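Local atomic coordinates of Pgp2 (Campylobacter jejuni subsp. jejuni, PDB entry 6XJ6), a protein that directs the helical cell shape of its bacterium, binding peptidoglycan through an accessory NTF2-like domain and probably trimming it as an LD-carboxypeptidase of the YkuD family. Residues 23-29 with 41-46; 232-238 with 251-257. All coordinates share one frame; numbering follows the deposited sequence.

Interaction 1 of 2, residues 23-29 with 41-46; sequences YDDNVAI and VYSYED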
loop_
_atom_site.group_PDB
_atom_site.type_symbol
_atom_site.label_atom_id
_atom_site.label_comp_id
_atom_site.label_asym_id
_atom_site.label_seq_id
_atom_site.Cartn_x
_atom_site.Cartn_y
_atom_site.Cartn_z
ATOM N N TYR A 23 -0.070 -10.432 6.399
ATOM C CA TYR A 23 0.721 -10.785 5.228
ATOM C C TYR A 23 0.812 -12.296 5.068
ATOM O O TYR A 23 0.987 -13.035 6.042
ATOM C CB TYR A 23 2.126 -10.180 5.335
ATOM C CG TYR A 23 2.059 -8.683 5.468
ATOM C CD1 TYR A 23 1.953 -7.886 4.344
ATOM C CD2 TYR A 23 2.039 -8.063 6.717
ATOM C CE1 TYR A 23 1.853 -6.525 4.445
ATOM C CE2 TYR A 23 1.941 -6.683 6.826
ATOM C CZ TYR A 23 1.841 -5.925 5.678
ATOM O OH TYR A 23 1.731 -4.550 5.730
ATOM N N ASP A 24 0.742 -12.746 3.818
ATOM C CA ASP A 24 0.778 -14.179 3.557
ATOM C C ASP A 24 2.147 -14.779 3.853
ATOM O O ASP A 24 2.233 -15.947 4.247
ATOM C CB ASP A 24 0.378 -14.452 2.111
ATOM C CG ASP A 24 0.238 -15.926 1.827
ATOM O OD1 ASP A 24 -0.723 -16.541 2.327
ATOM O OD2 ASP A 24 1.094 -16.464 1.113
ATOM N N ASP A 25 3.219 -14.003 3.692
ATOM C CA ASP A 25 4.571 -14.461 3.982
ATOM C C ASP A 25 5.323 -13.334 4.683
ATOM O O ASP A 25 4.764 -12.269 4.963
ATOM C CB ASP A 25 5.267 -14.937 2.697
ATOM C CG ASP A 25 6.577 -15.667 2.965
ATOM O OD1 ASP A 25 6.641 -16.460 3.931
ATOM O OD2 ASP A 25 7.547 -15.440 2.208
ATOM N N ASN A 26 6.598 -13.582 4.976
ATOM C CA ASN A 26 7.415 -12.636 5.727
ATOM C C ASN A 26 7.663 -11.369 4.925
ATOM O O ASN A 26 7.958 -11.419 3.729
ATOM C CB ASN A 26 8.764 -13.269 6.055
ATOM C CG ASN A 26 8.653 -14.401 7.054
ATOM O OD1 ASN A 26 7.556 -14.776 7.473
ATOM N ND2 ASN A 26 9.794 -14.957 7.440
ATOM N N VAL A 27 7.578 -10.231 5.608
ATOM C CA VAL A 27 7.826 -8.926 5.012
ATOM C C VAL A 27 8.509 -8.048 6.051
ATOM O O VAL A 27 8.558 -8.364 7.239
ATOM C CB VAL A 27 6.532 -8.238 4.503
ATOM C CG1 VAL A 27 5.793 -9.120 3.509
ATOM C CG2 VAL A 27 5.612 -7.859 5.661
ATOM N N ALA A 28 9.035 -6.928 5.582
ATOM C CA ALA A 28 9.478 -5.853 6.448
ATOM C C ALA A 28 8.645 -4.621 6.139
ATOM O O ALA A 28 8.262 -4.387 4.987
ATOM C CB ALA A 28 10.957 -5.527 6.231
ATOM N N ILE A 29 8.367 -3.835 7.174
ATOM C CA ILE A 29 7.617 -2.592 7.034
ATOM C C ILE A 29 8.483 -1.451 7.547
ATOM O O ILE A 29 8.878 -1.447 8.718
ATOM C CB ILE A 29 6.282 -2.632 7.789
ATOM C CG1 ILE A 29 5.428 -3.819 7.325
ATOM C CG2 ILE A 29 5.542 -1.317 7.592
ATOM C CD1 ILE A 29 5.470 -4.988 8.273
ATOM N N VAL A 41 12.015 0.082 11.246
ATOM C CA VAL A 41 11.803 -1.062 10.370
ATOM C C VAL A 41 11.340 -2.226 11.225
ATOM O O VAL A 41 12.003 -2.598 12.203
ATOM C CB VAL A 41 13.053 -1.440 9.560
ATOM C CG1 VAL A 41 12.708 -2.570 8.597
ATOM C CG2 VAL A 41 13.580 -0.241 8.788
ATOM N N TYR A 42 10.206 -2.797 10.851
ATOM C CA TYR A 42 9.640 -3.938 11.545
ATOM C C TYR A 42 9.627 -5.138 10.618
ATOM O O TYR A 42 9.268 -5.022 9.448
ATOM C CB TYR A 42 8.203 -3.662 11.950
ATOM C CG TYR A 42 8.054 -2.623 13.021
ATOM C CD1 TYR A 42 8.158 -2.962 14.364
ATOM C CD2 TYR A 42 7.792 -1.300 12.695
ATOM C CE1 TYR A 42 8.013 -2.008 15.346
ATOM C CE2 TYR A 42 7.644 -0.345 13.672
ATOM C CZ TYR A 42 7.754 -0.703 14.994
ATOM O OH TYR A 42 7.606 0.254 15.974
ATOM N N SER A 43 10.040 -6.288 11.142
ATOM C CA SER A 43 9.859 -7.551 10.449
ATOM C C SER A 43 8.548 -8.178 10.903
ATOM O O SER A 43 8.188 -8.109 12.081
ATOM C CB SER A 43 11.017 -8.502 10.752
ATOM O OG SER A 43 11.082 -8.799 12.133
ATOM N N TYR A 44 7.833 -8.775 9.956
ATOM C CA TYR A 44 6.602 -9.501 10.226
ATOM C C TYR A 44 6.845 -10.947 9.841
ATOM O O TYR A 44 7.215 -11.227 8.697
ATOM C CB TYR A 44 5.466 -8.931 9.378
ATOM C CG TYR A 44 4.148 -9.678 9.461
ATOM C CD1 TYR A 44 3.928 -10.826 8.715
ATOM C CD2 TYR A 44 3.113 -9.211 10.261
ATOM C CE1 TYR A 44 2.718 -11.497 8.778
ATOM C CE2 TYR A 44 1.904 -9.869 10.324
ATOM C CZ TYR A 44 1.710 -11.008 9.581
ATOM O OH TYR A 44 0.501 -11.659 9.648
ATOM N N GLU A 45 6.649 -11.857 10.798
ATOM C CA GLU A 45 6.781 -13.295 10.571
ATOM C C GLU A 45 5.571 -13.972 11.207
ATOM O O GLU A 45 5.506 -14.095 12.431
ATOM C CB GLU A 45 8.079 -13.816 11.172
ATOM C CG GLU A 45 9.324 -13.181 10.588
ATOM C CD GLU A 45 10.599 -13.718 11.211
ATOM O OE1 GLU A 45 10.519 -14.692 11.996
ATOM O OE2 GLU A 45 11.679 -13.162 10.912
ATOM N N ASP A 46 4.609 -14.377 10.379
ATOM C CA ASP A 46 3.421 -15.106 10.838
ATOM C C ASP A 46 2.773 -14.425 12.045
ATOM O O ASP A 46 2.415 -15.061 13.038
ATOM C CB ASP A 46 3.738 -16.578 11.121
ATOM C CG ASP A 46 2.504 -17.382 11.518
ATOM O OD1 ASP A 46 2.523 -18.042 12.584
ATOM O OD2 ASP A 46 1.504 -17.337 10.771
HETATM O O HOH W 1 0.433 -14.122 8.637
HETATM O O HOH W 2 4.718 -14.244 7.629
#
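Tyr23 and Tyr44 form a T-shaped (edge-to-face) pair at the open end of an antiparallel beta hairpin, whose strands 27-33 and 38-45 belong to the mixed sheet of the YkuD-type L,D-transpeptidase domain. Their ring planes stand 74° apart, centroids 5.1 Å from each other, and CD2 of Tyr23 sits above the centre of the Tyr44 ring. Tyr44 has CG anti to the backbone N (chi1 175°), which projects the ring off the sheet, on the face shared with Val27 and Ile29, where Tyr23 turns an edge to it; CB of Tyr23 meets CE1 of Tyr44 at 3.7 Å. Val27 also packs on the Tyr23 ring, its CG2 over the centre of one face and 3.9 Å from CB of Tyr44. Ile29 continues this row, its CD1 4.1 Å from the same Tyr44 CB. Two hydrogen-bonded pairs fix the register, Val27 with Tyr44 and Ile29 with Tyr42. The bond from Ile29 N to Tyr42 O is 2.7 Å, whereas Val27 N to Tyr44 O stretches to 3.3 Å where strand 27-33 begins and strand 38-45 ends. Beside it, the plane of the Asn26 amide is turned only 10° from that of the Glu45 carboxylate, ND2 resting 3.6 Å from CG of Glu45. One water lies in the plane of the Tyr44 ring at its edge, bonded to Tyr44 OH at 2.7 Å and donating to Tyr23 O.

Interaction 2 of 2, residues 232-238 with 251-257; sequences KFSDINI and RISFYED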
loop_
_atom_site.group_PDB
_atom_site.type_symbol
_atom_site.label_atom_id
_atom_site.label_comp_id
_atom_site.label_asym_id
_atom_site.label_seq_id
_atom_site.Cartn_x
_atom_site.Cartn_y
_atom_site.Cartn_z
ATOM N N LYS A 232 -8.461 -17.948 -8.815
ATOM C CA LYS A 232 -7.896 -18.177 -7.492
ATOM C C LYS A 232 -7.055 -16.982 -7.070
ATOM O O LYS A 232 -6.297 -16.431 -7.875
ATOM C CB LYS A 232 -7.016 -19.431 -7.483
ATOM C CG LYS A 232 -7.789 -20.723 -7.284
ATOM C CD LYS A 232 -6.889 -21.938 -7.458
ATOM C CE LYS A 232 -6.897 -22.441 -8.894
ATOM N NZ LYS A 232 -5.577 -22.995 -9.305
ATOM N N PHE A 233 -7.196 -16.583 -5.807
ATOM C CA PHE A 233 -6.372 -15.542 -5.211
ATOM C C PHE A 233 -5.319 -16.190 -4.325
ATOM O O PHE A 233 -5.599 -17.167 -3.620
ATOM C CB PHE A 233 -7.200 -14.583 -4.352
ATOM C CG PHE A 233 -8.160 -13.717 -5.119
ATOM C CD1 PHE A 233 -8.198 -13.719 -6.505
ATOM C CD2 PHE A 233 -9.030 -12.880 -4.433
ATOM C CE1 PHE A 233 -9.087 -12.899 -7.190
ATOM C CE2 PHE A 233 -9.919 -12.067 -5.111
ATOM C CZ PHE A 233 -9.952 -12.079 -6.487
ATOM N N SER A 234 -4.104 -15.650 -4.365
ATOM C CA SER A 234 -3.042 -16.131 -3.494
ATOM C C SER A 234 -2.141 -14.965 -3.117
ATOM O O SER A 234 -2.245 -13.865 -3.666
ATOM C CB SER A 234 -2.247 -17.266 -4.145
ATOM O OG SER A 234 -1.554 -16.823 -5.291
ATOM N N ASP A 235 -1.262 -15.215 -2.150
ATOM C CA ASP A 235 -0.289 -14.228 -1.679
ATOM C C ASP A 235 -0.972 -12.924 -1.265
ATOM O O ASP A 235 -0.569 -11.831 -1.656
ATOM C CB ASP A 235 0.799 -13.983 -2.730
ATOM C CG ASP A 235 2.001 -13.229 -2.175
ATOM O OD1 ASP A 235 2.265 -13.319 -0.958
ATOM O OD2 ASP A 235 2.684 -12.541 -2.963
ATOM N N ILE A 236 -2.018 -13.039 -0.454
ATOM C CA ILE A 236 -2.804 -11.868 -0.076
ATOM C C ILE A 236 -2.095 -11.104 1.032
ATOM O O ILE A 236 -1.762 -11.665 2.085
ATOM C CB ILE A 236 -4.219 -12.270 0.354
ATOM C CG1 ILE A 236 -4.946 -12.968 -0.798
ATOM C CG2 ILE A 236 -5.014 -11.030 0.784
ATOM C CD1 ILE A 236 -6.213 -13.677 -0.357
ATOM N N ASN A 237 -1.871 -9.810 0.790
ATOM C CA ASN A 237 -1.327 -8.887 1.775
ATOM C C ASN A 237 -2.322 -7.755 1.953
ATOM O O ASN A 237 -2.714 -7.118 0.970
ATOM C CB ASN A 237 -0.016 -8.275 1.293
ATOM C CG ASN A 237 1.092 -9.286 1.144
ATOM O OD1 ASN A 237 1.184 -10.238 1.921
ATOM N ND2 ASN A 237 1.964 -9.072 0.165
ATOM N N ILE A 238 -2.731 -7.522 3.193
ATOM C CA ILE A 238 -3.642 -6.437 3.527
ATOM C C ILE A 238 -2.919 -5.512 4.487
ATOM O O ILE A 238 -2.358 -5.967 5.492
ATOM C CB ILE A 238 -4.960 -6.969 4.118
ATOM C CG1 ILE A 238 -5.693 -7.766 3.037
ATOM C CG2 ILE A 238 -5.824 -5.829 4.646
ATOM C CD1 ILE A 238 -7.016 -8.324 3.464
ATOM N N ARG A 251 -4.754 -1.135 1.790
ATOM C CA ARG A 251 -4.269 -1.654 0.521
ATOM C C ARG A 251 -4.377 -3.170 0.570
ATOM O O ARG A 251 -3.993 -3.784 1.567
ATOM C CB ARG A 251 -2.820 -1.244 0.280
ATOM C CG ARG A 251 -2.358 -1.561 -1.107
ATOM C CD ARG A 251 -0.881 -1.333 -1.265
ATOM N NE ARG A 251 -0.193 -2.583 -1.029
ATOM C CZ ARG A 251 0.896 -2.991 -1.666
ATOM N NH1 ARG A 251 1.477 -2.234 -2.586
ATOM N NH2 ARG A 251 1.411 -4.169 -1.361
ATOM N N ILE A 252 -4.918 -3.763 -0.488
ATOM C CA ILE A 252 -5.054 -5.214 -0.603
ATOM C C ILE A 252 -4.351 -5.617 -1.885
ATOM O O ILE A 252 -4.772 -5.213 -2.971
ATOM C CB ILE A 252 -6.527 -5.651 -0.656
ATOM C CG1 ILE A 252 -7.306 -5.100 0.542
ATOM C CG2 ILE A 252 -6.606 -7.184 -0.712
ATOM C CD1 ILE A 252 -8.792 -5.378 0.499
ATOM N N SER A 253 -3.296 -6.415 -1.771
ATOM C CA SER A 253 -2.588 -6.918 -2.935
ATOM C C SER A 253 -2.629 -8.436 -2.930
ATOM O O SER A 253 -2.681 -9.073 -1.873
ATOM C CB SER A 253 -1.138 -6.411 -2.990
ATOM O OG SER A 253 -0.382 -6.838 -1.875
ATOM N N PHE A 254 -2.625 -9.016 -4.120
ATOM C CA PHE A 254 -2.718 -10.463 -4.244
ATOM C C PHE A 254 -2.400 -10.842 -5.676
ATOM O O PHE A 254 -2.419 -9.997 -6.577
ATOM C CB PHE A 254 -4.106 -10.984 -3.846
ATOM C CG PHE A 254 -5.248 -10.317 -4.567
ATOM C CD1 PHE A 254 -5.789 -10.877 -5.706
ATOM C CD2 PHE A 254 -5.783 -9.128 -4.090
ATOM C CE1 PHE A 254 -6.841 -10.269 -6.361
ATOM C CE2 PHE A 254 -6.833 -8.513 -4.748
ATOM C CZ PHE A 254 -7.362 -9.084 -5.876
ATOM N N TYR A 255 -2.096 -12.122 -5.871
ATOM C CA TYR A 255 -1.947 -12.696 -7.198
ATOM C C TYR A 255 -3.282 -13.266 -7.643
ATOM O O TYR A 255 -3.994 -13.906 -6.860
ATOM C CB TYR A 255 -0.925 -13.835 -7.201
ATOM C CG TYR A 255 0.520 -13.422 -7.071
ATOM C CD1 TYR A 255 1.310 -13.910 -6.038
ATOM C CD2 TYR A 255 1.106 -12.566 -7.994
ATOM C CE1 TYR A 255 2.637 -13.547 -5.919
ATOM C CE2 TYR A 255 2.435 -12.197 -7.881
ATOM C CZ TYR A 255 3.193 -12.689 -6.844
ATOM O OH TYR A 255 4.516 -12.322 -6.735
ATOM N N GLU A 256 -3.606 -13.047 -8.908
ATOM C CA GLU A 256 -4.800 -13.586 -9.536
ATOM C C GLU A 256 -4.341 -14.715 -10.443
ATOM O O GLU A 256 -3.555 -14.483 -11.365
ATOM C CB GLU A 256 -5.471 -12.488 -10.357
ATOM C CG GLU A 256 -6.849 -12.813 -10.851
ATOM C CD GLU A 256 -7.595 -11.567 -11.278
ATOM O OE1 GLU A 256 -7.439 -11.151 -12.445
ATOM O OE2 GLU A 256 -8.313 -10.988 -10.435
ATOM N N ASP A 257 -4.808 -15.933 -10.169
ATOM C CA ASP A 257 -4.360 -17.124 -10.876
ATOM C C ASP A 257 -5.526 -17.735 -11.635
ATOM O O ASP A 257 -6.649 -17.803 -11.126
ATOM C CB ASP A 257 -3.781 -18.167 -9.905
ATOM C CG ASP A 257 -2.519 -17.686 -9.206
ATOM O OD1 ASP A 257 -1.663 -17.067 -9.872
ATOM O OD2 ASP A 257 -2.385 -17.928 -7.987
HETATM O O HOH W 3 0.495 -9.635 -2.816
HETATM O O HOH W 4 -0.830 -4.515 0.967
#
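Ser234 donates its hydroxyl to Asp257, OG to OD2 at 3.0 Å, reaching the carboxylate on its syn side but 23° out of its plane. The first torsion of Ser234 sets OG between the backbone N and the carbonyl carbon, directing it along the sheet to Asp257, whose OD1 forms a salt bridge with Arg266 on strand 263-275. The carboxylate is therefore gripped from two strands, an arrangement expected to favour its ionised form.

The backbone supplies three hydrogen-bonded antiparallel pairs: Lys232 with Asp257, Ser234 with Tyr255, and Asn237 with Ser253, the last with Asn237 N 2.9 Å from Ser253 O. Between the last two pairs the register slips by one residue, and Asp235, with phi and psi both positive, marks the corner. Its carbonyl is taken up by a water that donates to Asp235 O at 2.7 Å and also bonds Ser253 OG. A second water accepts from Arg251 NE at 2.8 Å and donates weakly to Asn237 O, joining the two strands.

Outward from the bulge, the Asp235 side chain crosses the Tyr255 ring obliquely, CB 3.3 Å from CD1 of Tyr255. Beyond the backbone, on the side carrying Phe233, the two phenylalanines overlap: CE1 of Phe254 stands over the centre of the Phe233 ring, with centroids 4.3 Å apart and planes inclined at 34°. Phe254 has CG between its backbone N and carbonyl carbon (chi1 53°), swinging the ring over Phe233 while CB meets CG1 of Ile236 at 3.7 Å. Ile238 and Ile252 run side by side farther along. Helix 170-188 covers this apolar face, Trp183 touching Phe233 and Leu177 touching Ile238. A bulged, curved antiparallel sheet with a helix packed on its apolar side is characteristic of the NTF2-like fold.

Overall arrangement
From the N terminus, the chain first closes a short loop in interaction 1, where 23-29 pairs with 41-46 in a hairpin of the catalytic-domain sheet. It then runs through the rest of that domain and helix 170-188 before interaction 2 closes a second hairpin, 232-238 with 251-257, in the NTF2-like sheet. The two loops follow in series, neither nesting nor crossing. Their centres lie 15 Å apart, yet they touch: Asp24 N lies 3.2 Å from Asn237 OD1, a probable hydrogen bond, and Asp24 CB packs against Ile236 O. Strand 22-23 also pairs with strand 232-240, so the segment leading into the first hairpin links the two sheets.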